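Local structure of aldose 1-epimerase (Caenorhabditis elegans, 1LUR) at residues D193-V198 / L237-V242; Y273-L278 / Q305-A310; G13-A18 / E120-S125. The protein probably interconverts the alpha and beta anomers of aldose sugars such as galactose. All coordinates share one frame; numbering follows the deposited sequence.

Interaction 1 of 3, residues D193-V198 / L237-V242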
loop_
_atom_site.group_PDB
_atom_site.type_symbol
_atom_site.label_atom_id
_atom_site.label_comp_id
_atom_site.label_asym_id
_atom_site.label_seq_id
_atom_site.Cartn_x
_atom_site.Cartn_y
_atom_site.Cartn_z
ATOM N N ASP A 193 9.135 10.969 -12.867
ATOM C CA ASP A 193 9.308 12.318 -13.407
ATOM C C ASP A 193 8.144 13.237 -13.058
ATOM O O ASP A 193 8.280 14.464 -13.089
ATOM C CB ASP A 193 9.450 12.278 -14.927
ATOM C CG ASP A 193 10.698 11.559 -15.375
ATOM O OD1 ASP A 193 11.741 11.724 -14.712
ATOM O OD2 ASP A 193 10.639 10.838 -16.395
ATOM N N GLU A 194 7.003 12.637 -12.730
ATOM C CA GLU A 194 5.806 13.396 -12.381
ATOM C C GLU A 194 5.108 12.911 -11.118
ATOM O O GLU A 194 5.347 11.794 -10.643
ATOM C CB GLU A 194 4.806 13.323 -13.531
ATOM C CG GLU A 194 5.123 14.200 -14.706
ATOM C CD GLU A 194 4.177 13.957 -15.858
ATOM O OE1 GLU A 194 3.848 14.927 -16.569
ATOM O OE2 GLU A 194 3.765 12.792 -16.057
ATOM N N PHE A 195 4.241 13.762 -10.573
ATOM C CA PHE A 195 3.495 13.418 -9.375
ATOM C C PHE A 195 2.078 13.960 -9.508
ATOM O O PHE A 195 1.828 14.882 -10.290
ATOM C CB PHE A 195 4.183 13.942 -8.107
ATOM C CG PHE A 195 4.069 15.428 -7.891
ATOM C CD1 PHE A 195 3.084 15.947 -7.060
ATOM C CD2 PHE A 195 4.995 16.301 -8.458
ATOM C CE1 PHE A 195 3.022 17.317 -6.786
ATOM C CE2 PHE A 195 4.945 17.673 -8.193
ATOM C CZ PHE A 195 3.959 18.182 -7.354
ATOM N N VAL A 196 1.153 13.360 -8.766
ATOM C CA VAL A 196 -0.239 13.772 -8.797
ATOM C C VAL A 196 -0.495 14.907 -7.813
ATOM O O VAL A 196 -0.305 14.757 -6.612
ATOM C CB VAL A 196 -1.161 12.572 -8.462
ATOM C CG1 VAL A 196 -2.621 13.008 -8.437
ATOM C CG2 VAL A 196 -0.954 11.479 -9.488
ATOM N N GLU A 197 -0.932 16.047 -8.333
ATOM C CA GLU A 197 -1.214 17.205 -7.496
ATOM C C GLU A 197 -2.436 16.972 -6.602
ATOM O O GLU A 197 -3.424 16.377 -7.028
ATOM C CB GLU A 197 -1.443 18.423 -8.388
ATOM C CG GLU A 197 -1.839 19.688 -7.660
ATOM C CD GLU A 197 -2.096 20.812 -8.631
ATOM O OE1 GLU A 197 -1.113 21.366 -9.162
ATOM O OE2 GLU A 197 -3.280 21.121 -8.884
ATOM N N VAL A 198 -2.356 17.435 -5.361
ATOM C CA VAL A 198 -3.454 17.280 -4.412
ATOM C C VAL A 198 -3.745 18.613 -3.745
ATOM O O VAL A 198 -2.893 19.503 -3.728
ATOM C CB VAL A 198 -3.118 16.254 -3.311
ATOM C CG1 VAL A 198 -2.880 14.891 -3.929
ATOM C CG2 VAL A 198 -1.899 16.715 -2.525
ATOM N N LEU A 237 4.863 14.363 3.199
ATOM C CA LEU A 237 4.782 13.559 1.992
ATOM C C LEU A 237 3.511 12.723 2.091
ATOM O O LEU A 237 3.217 12.161 3.145
ATOM C CB LEU A 237 6.003 12.645 1.887
ATOM C CG LEU A 237 6.101 11.773 0.638
ATOM C CD1 LEU A 237 6.129 12.646 -0.607
ATOM C CD2 LEU A 237 7.352 10.920 0.726
ATOM N N ASP A 238 2.761 12.653 0.998
ATOM C CA ASP A 238 1.515 11.890 0.959
ATOM C C ASP A 238 0.910 12.131 -0.409
ATOM O O ASP A 238 -0.208 12.638 -0.531
ATOM C CB ASP A 238 0.568 12.372 2.070
ATOM C CG ASP A 238 -0.767 11.643 2.066
ATOM O OD1 ASP A 238 -0.823 10.492 1.579
ATOM O OD2 ASP A 238 -1.758 12.215 2.571
ATOM N N ASN A 239 1.667 11.762 -1.438
ATOM C CA ASN A 239 1.243 11.931 -2.822
ATOM C C ASN A 239 1.533 10.728 -3.695
ATOM O O ASN A 239 2.246 9.802 -3.302
ATOM C CB ASN A 239 1.965 13.124 -3.455
ATOM C CG ASN A 239 1.820 14.390 -2.651
ATOM O OD1 ASN A 239 1.196 15.348 -3.103
ATOM N ND2 ASN A 239 2.397 14.407 -1.451
ATOM N N ASP A 240 0.986 10.789 -4.903
ATOM C CA ASP A 240 1.129 9.762 -5.919
ATOM C C ASP A 240 2.342 10.120 -6.779
ATOM O O ASP A 240 2.403 11.218 -7.333
ATOM C CB ASP A 240 -0.087 9.761 -6.846
ATOM C CG ASP A 240 -1.288 9.037 -6.273
ATOM O OD1 ASP A 240 -1.435 8.944 -5.036
ATOM O OD2 ASP A 240 -2.104 8.577 -7.096
ATOM N N LEU A 241 3.304 9.210 -6.890
ATOM C CA LEU A 241 4.487 9.469 -7.705
ATOM C C LEU A 241 4.341 8.578 -8.936
ATOM O O LEU A 241 4.366 7.349 -8.831
ATOM C CB LEU A 241 5.768 9.143 -6.925
ATOM C CG LEU A 241 6.367 10.283 -6.084
ATOM C CD1 LEU A 241 6.981 11.320 -7.006
ATOM C CD2 LEU A 241 5.302 10.924 -5.201
ATOM N N VAL A 242 4.163 9.201 -10.099
ATOM C CA VAL A 242 4.001 8.463 -11.346
ATOM C C VAL A 242 5.295 7.823 -11.822
ATOM O O VAL A 242 6.281 8.508 -12.096
ATOM C CB VAL A 242 3.444 9.370 -12.464
ATOM C CG1 VAL A 242 3.149 8.541 -13.718
ATOM C CG2 VAL A 242 2.182 10.058 -11.984
HETATM O O HOH W 1 7.063 10.021 -14.150
#
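V196 and D240 meet first through their carbons: V196 CG2 lies 3.3 Å from D240 CB, the two side chains running next to each other in the same direction. The valine's CG1 is anti to its backbone N (chi1 178°), which leaves CG2 as the branch that touches the aspartate. Beside this pair the backbones of the antiparallel strands 194-198 and 238-242 are joined directly, V196 N giving a fairly straight bond to D240 O (2.9 Å, 163°). The same carbonyl oxygen, D240 O, receives a CA-H contact from F195 CA at 3.2 Å. Next along, V242 N bonds to E194 O at 2.9 Å, more bent at 140°. F195 and L241 form a non-hydrogen-bonded pair, with F195 CB 4.0 Å from L241 CD1. Where the chain turns a corner at D193, a water takes over as the link: it accepts from D193 N and donates to V242 O at 2.7 Å.

Residues of a second shell surround these groups. D193 OD1 forms a salt bridge with R219, and F216 meets the F195 ring edge-to-face. Strand 238-243 carries a classic beta bulge, with D238 and N239 both facing L278. D240 has CB packed on V196 and both carboxylate oxygens hydrogen-bonded, OD1 to H277 ND1 and OD2 to S308 N. The buried charge is thus satisfied outside the strand pair, which probably helps hold the carboxylate's rotation.

Interaction 2 of 3, residues Y273-L278 / Q305-A310; sequences YPVIHL and QFHSAA
V275 and Q305 exchange a reciprocal pair of backbone hydrogen bonds, a hydrogen-bonded antiparallel bridge at Q305, the last residue of strand 300-305. Q305 N gives the shorter and straighter one to V275 O (2.9 Å, 167°), its donor standing above the carbonyl plane; V275 N returns a longer bond to Q305 O at 3.2 Å, almost in line with that C=O. The glutamine side chain, extended beyond CG, turns its amide to the loop that follows: NE2 bonds to F306 O at 3.0 Å and weakly to S308 OG, which leaves OE1 against H277 CB.

Packing spreads outward from this bridge. V275 CG1, anti to the carbonyl carbon (chi1 -44°), reaches over the centre of the H307 imidazole in a CH-pi contact, 3.6 Å from its centroid. H307 ND1, which P274 CG also approaches, is buried with no polar partner in the model. One face of the Y273 ring lies over Q305 CA, with CD2 3.3 Å from that CA, while the ring's edge meets the face of F306 in an offset T-shaped pair, centroids 5.4 Å apart and planes at 85°. P274 CD packs near F306 CD2 at 3.9 Å.

Strand 275-279 runs between strands 300-305 and 238-243 in a seven-stranded antiparallel sheet, one layer of what is consistent with the beta-supersandwich of galactose mutarotases. Y273 OH bonds to H157 and Y327, and F306 rests on Y327 and Q329, so the aromatic pair joins this sheet to strands 152-160 and 327-337 of the nine-stranded one.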
loop_
_atom_site.group_PDB
_atom_site.type_symbol
_atom_site.label_atom_id
_atom_site.label_comp_id
_atom_site.label_asym_id
_atom_site.label_seq_id
_atom_site.Cartn_x
_atom_site.Cartn_y
_atom_site.Cartn_z
ATOM N N TYR A 273 1.692 -1.740 -11.201
ATOM C CA TYR A 273 0.918 -0.518 -11.001
ATOM C C TYR A 273 1.664 0.667 -11.613
ATOM O O TYR A 273 2.897 0.683 -11.657
ATOM C CB TYR A 273 0.666 -0.258 -9.508
ATOM C CG TYR A 273 -0.396 -1.152 -8.879
ATOM C CD1 TYR A 273 -0.042 -2.215 -8.051
ATOM C CD2 TYR A 273 -1.753 -0.939 -9.127
ATOM C CE1 TYR A 273 -1.010 -3.053 -7.485
ATOM C CE2 TYR A 273 -2.734 -1.770 -8.564
ATOM C CZ TYR A 273 -2.351 -2.825 -7.747
ATOM O OH TYR A 273 -3.299 -3.656 -7.201
ATOM N N PRO A 274 0.920 1.682 -12.088
ATOM C CA PRO A 274 1.493 2.876 -12.708
ATOM C C PRO A 274 2.028 3.921 -11.737
ATOM O O PRO A 274 2.824 4.777 -12.126
ATOM C CB PRO A 274 0.337 3.398 -13.550
ATOM C CG PRO A 274 -0.832 3.135 -12.648
ATOM C CD PRO A 274 -0.554 1.722 -12.149
ATOM N N VAL A 275 1.589 3.879 -10.483
ATOM C CA VAL A 275 2.074 4.853 -9.516
ATOM C C VAL A 275 2.346 4.224 -8.163
ATOM O O VAL A 275 1.964 3.083 -7.895
ATOM C CB VAL A 275 1.061 6.021 -9.302
ATOM C CG1 VAL A 275 0.518 6.498 -10.634
ATOM C CG2 VAL A 275 -0.065 5.591 -8.379
ATOM N N ILE A 276 3.034 4.973 -7.317
ATOM C CA ILE A 276 3.357 4.515 -5.984
ATOM C C ILE A 276 3.060 5.679 -5.060
ATOM O O ILE A 276 3.699 6.731 -5.148
ATOM C CB ILE A 276 4.835 4.124 -5.825
ATOM C CG1 ILE A 276 5.155 2.905 -6.695
ATOM C CG2 ILE A 276 5.130 3.854 -4.364
ATOM C CD1 ILE A 276 6.582 2.390 -6.547
ATOM N N HIS A 277 2.077 5.500 -4.190
ATOM C CA HIS A 277 1.713 6.552 -3.256
ATOM C C HIS A 277 2.627 6.490 -2.045
ATOM O O HIS A 277 2.715 5.458 -1.375
ATOM C CB HIS A 277 0.265 6.400 -2.795
ATOM C CG HIS A 277 -0.203 7.522 -1.926
ATOM N ND1 HIS A 277 -0.582 8.746 -2.434
ATOM C CD2 HIS A 277 -0.315 7.621 -0.580
ATOM C CE1 HIS A 277 -0.907 9.551 -1.438
ATOM N NE2 HIS A 277 -0.753 8.894 -0.303
ATOM N N LEU A 278 3.304 7.600 -1.769
ATOM C CA LEU A 278 4.216 7.694 -0.644
ATOM C C LEU A 278 3.611 8.575 0.439
ATOM O O LEU A 278 3.235 9.716 0.177
ATOM C CB LEU A 278 5.549 8.300 -1.093
ATOM C CG LEU A 278 6.247 7.640 -2.287
ATOM C CD1 LEU A 278 7.453 8.468 -2.711
ATOM C CD2 LEU A 278 6.663 6.224 -1.909
ATOM N N GLN A 305 -0.161 1.551 -6.580
ATOM C CA GLN A 305 -1.592 1.555 -6.912
ATOM C C GLN A 305 -1.831 2.336 -8.192
ATOM O O GLN A 305 -0.888 2.808 -8.829
ATOM C CB GLN A 305 -2.335 2.292 -5.790
ATOM C CG GLN A 305 -1.841 3.749 -5.684
ATOM C CD GLN A 305 -2.584 4.615 -4.675
ATOM O OE1 GLN A 305 -2.555 4.360 -3.473
ATOM N NE2 GLN A 305 -3.243 5.664 -5.169
ATOM N N PHE A 306 -3.105 2.476 -8.555
ATOM C CA PHE A 306 -3.480 3.225 -9.744
ATOM C C PHE A 306 -3.627 4.633 -9.185
ATOM O O PHE A 306 -3.775 4.806 -7.968
ATOM C CB PHE A 306 -4.837 2.781 -10.309
ATOM C CG PHE A 306 -4.790 1.505 -11.083
ATOM C CD1 PHE A 306 -5.144 0.300 -10.490
ATOM C CD2 PHE A 306 -4.389 1.504 -12.418
ATOM C CE1 PHE A 306 -5.107 -0.893 -11.218
ATOM C CE2 PHE A 306 -4.347 0.325 -13.154
ATOM C CZ PHE A 306 -4.706 -0.876 -12.558
ATOM N N HIS A 307 -3.598 5.638 -10.055
ATOM C CA HIS A 307 -3.732 7.019 -9.604
ATOM C C HIS A 307 -4.883 7.206 -8.631
ATOM O O HIS A 307 -5.972 6.661 -8.830
ATOM C CB HIS A 307 -3.983 7.957 -10.786
ATOM C CG HIS A 307 -2.899 7.941 -11.817
ATOM N ND1 HIS A 307 -2.525 6.796 -12.488
ATOM C CD2 HIS A 307 -2.131 8.939 -12.315
ATOM C CE1 HIS A 307 -1.575 7.090 -13.358
ATOM N NE2 HIS A 307 -1.318 8.384 -13.273
ATOM N N SER A 308 -4.642 7.995 -7.593
ATOM C CA SER A 308 -5.670 8.260 -6.600
ATOM C C SER A 308 -6.778 9.072 -7.290
ATOM O O SER A 308 -6.497 9.888 -8.169
ATOM C CB SER A 308 -5.076 9.058 -5.439
ATOM O OG SER A 308 -4.099 8.310 -4.740
ATOM N N ALA A 309 -8.031 8.832 -6.907
ATOM C CA ALA A 309 -9.176 9.542 -7.490
ATOM C C ALA A 309 -9.398 9.237 -8.970
ATOM O O ALA A 309 -10.059 10.007 -9.670
ATOM C CB ALA A 309 -9.024 11.057 -7.297
ATOM N N ALA A 310 -8.856 8.118 -9.449
ATOM C CA ALA A 310 -9.018 7.741 -10.852
ATOM C C ALA A 310 -10.501 7.716 -11.253
ATOM O O ALA A 310 -10.865 8.149 -12.352
ATOM C CB ALA A 310 -8.386 6.378 -11.100
#

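Interaction 3 of 3, residues G13-A18 / E120-S125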
loop_
_atom_site.group_PDB
_atom_site.type_symbol
_atom_site.label_atom_id
_atom_site.label_comp_id
_atom_site.label_asym_id
_atom_site.label_seq_id
_atom_site.Cartn_x
_atom_site.Cartn_y
_atom_site.Cartn_z
ATOM N N GLY A 13 -6.025 -15.660 13.485
ATOM C CA GLY A 13 -4.668 -15.765 13.990
ATOM C C GLY A 13 -3.594 -15.419 12.977
ATOM O O GLY A 13 -3.778 -15.592 11.771
ATOM N N PHE A 14 -2.466 -14.922 13.474
ATOM C CA PHE A 14 -1.354 -14.551 12.613
ATOM C C PHE A 14 -0.881 -15.769 11.835
ATOM O O PHE A 14 -0.861 -16.882 12.356
ATOM C CB PHE A 14 -0.195 -14.002 13.445
ATOM C CG PHE A 14 -0.449 -12.638 14.024
ATOM C CD1 PHE A 14 -0.608 -11.532 13.193
ATOM C CD2 PHE A 14 -0.517 -12.455 15.403
ATOM C CE1 PHE A 14 -0.831 -10.262 13.726
ATOM C CE2 PHE A 14 -0.741 -11.188 15.949
ATOM C CZ PHE A 14 -0.898 -10.088 15.108
ATOM N N ILE A 15 -0.514 -15.553 10.579
ATOM C CA ILE A 15 -0.036 -16.631 9.729
ATOM C C ILE A 15 1.381 -16.260 9.316
ATOM O O ILE A 15 1.627 -15.149 8.847
ATOM C CB ILE A 15 -0.902 -16.785 8.471
ATOM C CG1 ILE A 15 -2.357 -17.038 8.872
ATOM C CG2 ILE A 15 -0.376 -17.926 7.613
ATOM C CD1 ILE A 15 -3.311 -17.173 7.693
ATOM N N GLU A 16 2.315 -17.184 9.496
ATOM C CA GLU A 16 3.700 -16.920 9.137
ATOM C C GLU A 16 4.201 -17.699 7.931
ATOM O O GLU A 16 3.840 -18.861 7.727
ATOM C CB GLU A 16 4.616 -17.207 10.330
ATOM C CG GLU A 16 4.761 -16.052 11.308
ATOM C CD GLU A 16 5.697 -16.378 12.461
ATOM O OE1 GLU A 16 6.825 -16.861 12.208
ATOM O OE2 GLU A 16 5.309 -16.141 13.624
ATOM N N ILE A 17 5.025 -17.035 7.127
ATOM C CA ILE A 17 5.609 -17.635 5.934
ATOM C C ILE A 17 7.063 -17.200 5.950
ATOM O O ILE A 17 7.398 -16.171 6.541
ATOM C CB ILE A 17 4.947 -17.155 4.624
ATOM C CG1 ILE A 17 5.123 -15.648 4.451
ATOM C CG2 ILE A 17 3.481 -17.535 4.619
ATOM C CD1 ILE A 17 4.649 -15.144 3.102
ATOM N N ALA A 18 7.934 -17.972 5.314
ATOM C CA ALA A 18 9.343 -17.605 5.304
ATOM C C ALA A 18 10.158 -18.405 4.305
ATOM O O ALA A 18 9.745 -19.475 3.859
ATOM C CB ALA A 18 9.925 -17.786 6.706
ATOM N N GLU A 120 5.878 -20.975 2.576
ATOM C CA GLU A 120 6.353 -19.693 2.060
ATOM C C GLU A 120 5.311 -18.840 1.344
ATOM O O GLU A 120 5.656 -17.830 0.721
ATOM C CB GLU A 120 7.536 -19.927 1.117
ATOM C CG GLU A 120 7.152 -20.492 -0.239
ATOM C CD GLU A 120 6.340 -21.770 -0.135
ATOM O OE1 GLU A 120 6.878 -22.784 0.358
ATOM O OE2 GLU A 120 5.158 -21.757 -0.543
ATOM N N SER A 121 4.042 -19.223 1.436
ATOM C CA SER A 121 2.993 -18.453 0.771
ATOM C C SER A 121 1.631 -18.599 1.445
ATOM O O SER A 121 1.367 -19.583 2.134
ATOM C CB SER A 121 2.894 -18.900 -0.694
ATOM O OG SER A 121 1.893 -18.197 -1.402
ATOM N N VAL A 122 0.772 -17.604 1.239
ATOM C CA VAL A 122 -0.569 -17.604 1.808
ATOM C C VAL A 122 -1.467 -16.761 0.910
ATOM O O VAL A 122 -1.061 -15.694 0.445
ATOM C CB VAL A 122 -0.590 -17.022 3.252
ATOM C CG1 VAL A 122 -0.095 -15.580 3.244
ATOM C CG2 VAL A 122 -2.002 -17.093 3.824
ATOM N N SER A 123 -2.672 -17.251 0.643
ATOM C CA SER A 123 -3.609 -16.524 -0.201
ATOM C C SER A 123 -4.895 -16.266 0.564
ATOM O O SER A 123 -5.364 -17.119 1.317
ATOM C CB SER A 123 -3.919 -17.305 -1.476
ATOM O OG SER A 123 -2.752 -17.509 -2.258
ATOM N N PHE A 124 -5.453 -15.071 0.374
ATOM C CA PHE A 124 -6.689 -14.667 1.033
ATOM C C PHE A 124 -7.706 -14.317 -0.038
ATOM O O PHE A 124 -7.341 -13.878 -1.126
ATOM C CB PHE A 124 -6.479 -13.419 1.893
ATOM C CG PHE A 124 -5.451 -13.577 2.971
ATOM C CD1 PHE A 124 -4.203 -12.979 2.852
ATOM C CD2 PHE A 124 -5.740 -14.301 4.126
ATOM C CE1 PHE A 124 -3.254 -13.095 3.867
ATOM C CE2 PHE A 124 -4.801 -14.425 5.147
ATOM C CZ PHE A 124 -3.554 -13.819 5.016
ATOM N N SER A 125 -8.984 -14.506 0.267
ATOM C CA SER A 125 -10.021 -14.190 -0.699
ATOM C C SER A 125 -11.177 -13.524 0.032
ATOM O O SER A 125 -11.370 -13.744 1.224
ATOM C CB SER A 125 -10.507 -15.453 -1.407
ATOM O OG SER A 125 -11.406 -15.121 -2.457
#
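I17 sets its branched side chain against the backbone of E120 and S121, and buries more surface here than any other residue of the two segments. Its CB lies 3.7 Å from E120 C and its CG2 3.6 Å from S121 N, while CD1 comes within 3.7 Å of E120 O. Because CG1 sits between the backbone N and the carbonyl carbon (chi1 62°), CG2 takes the place anti to the carbonyl carbon, and from there it also meets V122 CG1 at 4.3 Å. An alanine here would take away CG2 and CD1, and would probably open a gap beside S121 N and E120 O and leave V122 CG1 without its isoleucine neighbour.

E120 is next in buried surface, although its side chain starts off away from the other segment. Its CB alone makes the side-chain contact, 3.6 Å from A18 O.

The contact is a packing of two sheets rather than a pairing within one. Strand 15-18 is the outermost strand of a four-stranded antiparallel sheet, and strand 121-129 belongs to the large nine-stranded sheet. The short strand segments run at 137° to each other with axes 7.1 Å apart at closest; the nearest CA atoms are those of I17 and E120, and the backbones separate toward I15 and F124. A backbone hydrogen bond between A18 and P119, the residue just before E120, joins the two parts of the chain there.

Farther along, I15 reaches strand 121-129 through CD1. That methyl meets V122 CG2 at 4.1 Å, the two side chains crossing at a slant, and reaches tip to tip with the F124 ring, where CE2 lies 4.0 Å away. V114 and P29 also touch I15, while P29, A32 and W112 pack around F124.

Interactions 1 and 2 belong to one continuous piece of architecture: strands 238-243 and 275-279 are neighbours in the seven-stranded sheet, and the two centres lie 9 Å apart. D238 and D240 on one side and H277 and S308 on the other form polar links between them. Interaction 2 is the more deeply buried and combines backbone bonds with aromatic packing; interaction 1, only partly buried, mixes backbone bonds with a bridging water. Interaction 3 lies on the opposite side of the chain's centre, about 13 Å from interaction 2 and about 23 Å from interaction 1 at the nearest atoms. Partly buried too, it joins different sheets by van der Waals packing, without a hydrogen bond between its segments.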